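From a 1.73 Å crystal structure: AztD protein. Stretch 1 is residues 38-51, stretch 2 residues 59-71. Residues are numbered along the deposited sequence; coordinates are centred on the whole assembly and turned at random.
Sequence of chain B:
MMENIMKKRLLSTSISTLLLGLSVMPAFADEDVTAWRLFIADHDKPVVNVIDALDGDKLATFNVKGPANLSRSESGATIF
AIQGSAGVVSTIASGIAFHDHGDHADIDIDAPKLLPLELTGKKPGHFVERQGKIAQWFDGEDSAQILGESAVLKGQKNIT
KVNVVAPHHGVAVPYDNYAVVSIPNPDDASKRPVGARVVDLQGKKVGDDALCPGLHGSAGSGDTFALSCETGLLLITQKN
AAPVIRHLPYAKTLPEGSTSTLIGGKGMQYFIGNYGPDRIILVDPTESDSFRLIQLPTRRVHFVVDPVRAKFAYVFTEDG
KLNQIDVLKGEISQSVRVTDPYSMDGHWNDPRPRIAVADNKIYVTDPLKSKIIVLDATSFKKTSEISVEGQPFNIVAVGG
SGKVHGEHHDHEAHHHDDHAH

Stretch 1, residues 38-51: LFIADHDKPVVNVI
Stretch 2 (59-71) LATFNVKGPANLS

The contact is held first by a backbone ladder between two antiparallel strands, 47-51 and 59-63, whose axes run at 169° and approach to 4.7 Å. Val-48 and Phe-62 form a hydrogen-bonded pair: Val-48 N donates to Phe-62 O at 2.9 Å, and Phe-62 N returns to Val-48 O at 2.8 Å. Two residues on, Val-50 N donates to Ala-60 O at 2.9 Å, but the return bond from Ala-60 N to Val-50 O is weak at 3.4 Å. Val-50 O also receives Leu-59 N at 2.9 Å, so one carbonyl takes two successive amides; Leu-59, at phi/psi -97/-34, leaves the extended conformation that the other strand residues keep. At the opposite end, Val-64 N reaches Pro-46 O at 2.9 Å, carrying the ladder past the strands.

Between these rungs lie the non-hydrogen-bonded pairs Val-47 with Asn-63 and Asn-49 with Thr-61, with CA atoms 4.7 and 4.5 Å apart. Of the two pairs, only the second joins side chain to side chain. Thr-61 OG1 donates to Asn-49 OD1 at 2.8 Å, both residues being m at chi1. On the same face, Val-47, in the p rotamer, brings CG2 to 3.2 Å from Thr-61 CG2. Here too a water donates to Pro-46 O at 2.9 Å and Asn-63 OD1 at 2.8 Å, tying the exposed amide to the backbone.

Stretch 1 is itself a hairpin: strand 38-42 pairs with 47-51, Ile-40 N donating to Asn-49 O and Asn-49 N to Ile-40 O, each at 2.8 Å. Its turn is organised by Asp-42 (chi1 t), whose OD1 accepts Asp-44 N at 3.0 Å and Lys-45 N at 2.8 Å, while His-43 ND1 donates to Asp-44 OD1 at 2.8 Å. Two waters link this turn to Ala-68. One accepts Ala-68 N at 3.0 Å and lies 2.9 Å from both Asp-42 O and Val-47 O, with more acceptors in reach than it has protons; the other donates to Asp-42 O at 2.8 Å and Ala-68 O at 2.7 Å.

The prolines close the turn region. Pro-46 (C-gamma endo) places CB 4.2 Å from Val-64 CG2 and 3.5 Å from Gly-66 N. Pro-67 (C-gamma exo) sets its CG 3.2 Å from Asp-44 O.

The other face of the sheet, bearing Val-48, Val-50, Ala-60 and Phe-62, is apolar. Both valines are t; Val-50 CG2 lies 3.6 Å from CE2 of the m-rotamer Phe-62 and 4.1 Å from Ala-60 CB. Strand 69-71 runs at 161° to strand 38-42 with axes 7.3 Å apart, a spacing bridged by side chains. Leu-70 (m, t) fills the gap: its CD1 sits 4.2 Å from Phe-39 CB and 3.9 Å from Ala-41 CB, while its CD2 meets Val-48 CG2 at 4.1 Å. Ala-41 CB and Ala-68 CB, 4.3 Å apart, extend this packing. In all, 895 Å² is buried: backbone bonds fix the register, and small and branched apolar groups fill the space beside it.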

# COMPACT_ATOMS: atom_id res chain seq x y z
N LEU B 38 11.92 4.93 -15.89
CA LEU B 38 13.26 5.08 -15.35
C LEU B 38 13.65 6.55 -15.33
O LEU B 38 13.35 7.29 -16.27
CB LEU B 38 14.29 4.33 -16.19
CG LEU B 38 13.99 2.88 -16.55
CD1 LEU B 38 15.07 2.33 -17.49
CD2 LEU B 38 13.88 2.06 -15.29
N PHE B 39 14.36 6.95 -14.28
CA PHE B 39 14.95 8.27 -14.19
C PHE B 39 16.44 8.07 -14.00
O PHE B 39 16.86 7.39 -13.07
CB PHE B 39 14.31 9.06 -13.04
CG PHE B 39 12.85 9.29 -13.25
CD1 PHE B 39 11.94 8.28 -13.00
CD2 PHE B 39 12.39 10.48 -13.77
CE1 PHE B 39 10.60 8.46 -13.22
CE2 PHE B 39 11.04 10.68 -14.00
CZ PHE B 39 10.15 9.67 -13.72
N ILE B 40 17.23 8.63 -14.92
CA ILE B 40 18.64 8.29 -15.05
C ILE B 40 19.44 9.58 -15.07
O ILE B 40 19.24 10.43 -15.95
CB ILE B 40 18.93 7.46 -16.30
CG1 ILE B 40 18.00 6.24 -16.39
CG2 ILE B 40 20.37 7.00 -16.30
CD1 ILE B 40 17.19 6.23 -17.65
N ALA B 41 20.37 9.70 -14.14
CA ALA B 41 21.24 10.87 -14.06
C ALA B 41 22.58 10.59 -14.71
O ALA B 41 23.18 9.53 -14.51
CB ALA B 41 21.45 11.29 -12.60
N ASP B 42 23.05 11.55 -15.49
CA ASP B 42 24.37 11.48 -16.10
C ASP B 42 25.43 11.77 -15.05
O ASP B 42 25.22 12.59 -14.16
CB ASP B 42 24.47 12.47 -17.26
CG ASP B 42 25.67 12.22 -18.13
OD1 ASP B 42 26.74 12.81 -17.86
OD2 ASP B 42 25.54 11.43 -19.09
N HIS B 43 26.57 11.09 -15.17
CA HIS B 43 27.60 11.23 -14.14
C HIS B 43 28.23 12.61 -14.17
O HIS B 43 28.57 13.17 -13.12
CB HIS B 43 28.69 10.18 -14.30
CG HIS B 43 29.78 10.31 -13.29
ND1 HIS B 43 30.92 11.05 -13.51
CD2 HIS B 43 29.89 9.82 -12.03
CE1 HIS B 43 31.69 11.00 -12.44
NE2 HIS B 43 31.09 10.26 -11.53
N ASP B 44 28.39 13.18 -15.37
CA ASP B 44 29.11 14.44 -15.56
C ASP B 44 28.20 15.59 -15.94
O ASP B 44 28.41 16.71 -15.48
CB ASP B 44 30.17 14.27 -16.66
CG ASP B 44 30.95 12.98 -16.53
OD1 ASP B 44 31.73 12.85 -15.56
OD2 ASP B 44 30.77 12.09 -17.38
N LYS B 45 27.23 15.36 -16.78
CA LYS B 45 26.44 16.48 -17.25
C LYS B 45 25.21 16.67 -16.36
O LYS B 45 24.67 15.70 -15.82
CB LYS B 45 25.99 16.24 -18.69
CG LYS B 45 27.13 16.05 -19.68
CD LYS B 45 28.32 16.95 -19.35
CE LYS B 45 29.23 17.15 -20.56
NZ LYS B 45 29.29 15.94 -21.43
N PRO B 46 24.78 17.91 -16.18
CA PRO B 46 23.59 18.18 -15.35
C PRO B 46 22.29 17.87 -16.09
O PRO B 46 21.51 18.75 -16.47
CB PRO B 46 23.74 19.68 -15.04
CG PRO B 46 24.42 20.22 -16.25
CD PRO B 46 25.42 19.16 -16.65
N VAL B 47 22.05 16.58 -16.31
CA VAL B 47 20.89 16.12 -17.07
C VAL B 47 20.27 14.92 -16.37
O VAL B 47 20.98 14.07 -15.81
CB VAL B 47 21.29 15.77 -18.52
CG1 VAL B 47 22.39 14.73 -18.52
CG2 VAL B 47 20.09 15.27 -19.30
N VAL B 48 18.95 14.85 -16.40
CA VAL B 48 18.21 13.67 -15.96
C VAL B 48 17.34 13.22 -17.12
O VAL B 48 16.53 14.01 -17.64
CB VAL B 48 17.36 13.93 -14.70
CG1 VAL B 48 16.53 12.70 -14.34
CG2 VAL B 48 18.24 14.32 -13.53
N ASN B 49 17.54 11.99 -17.57
CA ASN B 49 16.74 11.40 -18.64
C ASN B 49 15.62 10.54 -18.06
O ASN B 49 15.79 9.88 -17.03
CB ASN B 49 17.61 10.56 -19.57
CG ASN B 49 18.49 11.41 -20.48
OD1 ASN B 49 17.99 12.14 -21.33
ND2 ASN B 49 19.79 11.30 -20.31
N VAL B 50 14.47 10.56 -18.73
CA VAL B 50 13.32 9.75 -18.35
C VAL B 50 13.04 8.81 -19.49
O VAL B 50 12.94 9.24 -20.65
CB VAL B 50 12.07 10.61 -18.05
CG1 VAL B 50 10.95 9.74 -17.43
CG2 VAL B 50 12.42 11.77 -17.12
N ILE B 51 12.92 7.52 -19.18
CA ILE B 51 12.79 6.48 -20.18
C ILE B 51 11.63 5.60 -19.78
O ILE B 51 11.44 5.30 -18.59
CB ILE B 51 14.10 5.68 -20.30
CG1 ILE B 51 15.17 6.59 -20.93
CG2 ILE B 51 13.92 4.38 -21.11
CD1 ILE B 51 16.47 5.92 -21.28
N LEU B 59 11.25 9.56 -22.96
CA LEU B 59 10.10 10.39 -22.65
C LEU B 59 10.47 11.84 -22.41
O LEU B 59 9.69 12.74 -22.76
CB LEU B 59 9.38 9.85 -21.41
CG LEU B 59 8.28 8.80 -21.59
CD1 LEU B 59 8.53 7.87 -22.77
CD2 LEU B 59 8.14 8.00 -20.30
N ALA B 60 11.64 12.11 -21.83
CA ALA B 60 12.00 13.49 -21.50
C ALA B 60 13.48 13.56 -21.15
O ALA B 60 14.08 12.58 -20.71
CB ALA B 60 11.17 14.03 -20.33
N THR B 61 14.04 14.74 -21.38
CA THR B 61 15.36 15.11 -20.89
C THR B 61 15.19 16.40 -20.11
O THR B 61 14.63 17.37 -20.62
CB THR B 61 16.36 15.29 -22.03
OG1 THR B 61 16.47 14.07 -22.77
CG2 THR B 61 17.73 15.66 -21.50
N PHE B 62 15.66 16.41 -18.87
CA PHE B 62 15.59 17.59 -18.02
C PHE B 62 16.99 18.11 -17.77
O PHE B 62 17.88 17.35 -17.37
CB PHE B 62 14.91 17.28 -16.68
CG PHE B 62 13.49 16.86 -16.82
CD1 PHE B 62 12.59 17.65 -17.51
CD2 PHE B 62 13.06 15.67 -16.28
CE1 PHE B 62 11.28 17.27 -17.64
CE2 PHE B 62 11.75 15.28 -16.41
CZ PHE B 62 10.86 16.08 -17.09
N ASN B 63 17.17 19.40 -18.01
CA ASN B 63 18.43 20.05 -17.68
C ASN B 63 18.32 20.68 -16.30
O ASN B 63 17.38 21.43 -16.03
CB ASN B 63 18.78 21.10 -18.74
CG ASN B 63 18.90 20.49 -20.12
OD1 ASN B 63 19.81 19.71 -20.39
ND2 ASN B 63 17.97 20.84 -21.01
N VAL B 64 19.26 20.34 -15.43
CA VAL B 64 19.30 20.90 -14.09
C VAL B 64 20.63 21.63 -13.97
O VAL B 64 21.28 21.93 -14.98
CB VAL B 64 19.10 19.81 -13.02
CG1 VAL B 64 17.69 19.24 -13.11
CG2 VAL B 64 20.13 18.68 -13.15
N LYS B 65 21.06 21.93 -12.74
CA LYS B 65 22.22 22.80 -12.56
C LYS B 65 23.52 22.03 -12.43
O LYS B 65 24.56 22.49 -12.92
CB LYS B 65 22.00 23.70 -11.33
CG LYS B 65 23.14 24.68 -11.07
CD LYS B 65 22.89 25.54 -9.83
CE LYS B 65 24.16 26.27 -9.40
NZ LYS B 65 24.02 26.95 -8.07
N GLY B 66 23.51 20.87 -11.77
CA GLY B 66 24.68 20.05 -11.63
C GLY B 66 24.35 18.58 -11.75
O GLY B 66 23.18 18.19 -11.77
N PRO B 67 25.37 17.72 -11.84
CA PRO B 67 25.11 16.28 -11.84
C PRO B 67 24.38 15.88 -10.57
O PRO B 67 24.67 16.38 -9.49
CB PRO B 67 26.51 15.66 -11.91
CG PRO B 67 27.39 16.74 -12.42
CD PRO B 67 26.81 18.02 -11.95
N ALA B 68 23.43 14.95 -10.72
CA ALA B 68 22.47 14.66 -9.67
C ALA B 68 22.60 13.24 -9.14
O ALA B 68 22.97 12.31 -9.87
CB ALA B 68 21.03 14.85 -10.16
N ASN B 69 22.26 13.09 -7.86
CA ASN B 69 21.85 11.83 -7.27
C ASN B 69 20.33 11.82 -7.23
O ASN B 69 19.69 12.87 -7.11
CB ASN B 69 22.43 11.66 -5.85
CG ASN B 69 23.96 11.58 -5.84
OD1 ASN B 69 24.59 11.94 -4.84
ND2 ASN B 69 24.56 11.13 -6.93
N LEU B 70 19.73 10.64 -7.34
CA LEU B 70 18.28 10.55 -7.52
C LEU B 70 17.63 9.76 -6.39
O LEU B 70 18.16 8.74 -5.94
CB LEU B 70 17.92 9.90 -8.87
CG LEU B 70 18.37 10.65 -10.12
CD1 LEU B 70 18.07 9.86 -11.37
CD2 LEU B 70 17.70 12.00 -10.20
N SER B 71 16.46 10.24 -5.96
CA SER B 71 15.63 9.54 -5.01
C SER B 71 14.18 9.63 -5.46
O SER B 71 13.74 10.65 -6.00
CB SER B 71 15.75 10.13 -3.59
OG SER B 71 17.04 9.92 -3.04
O HOH W 1 22.93 14.22 -13.61
O HOH W 2 25.14 11.98 -11.41
O HOH W 3 22.02 20.31 -18.86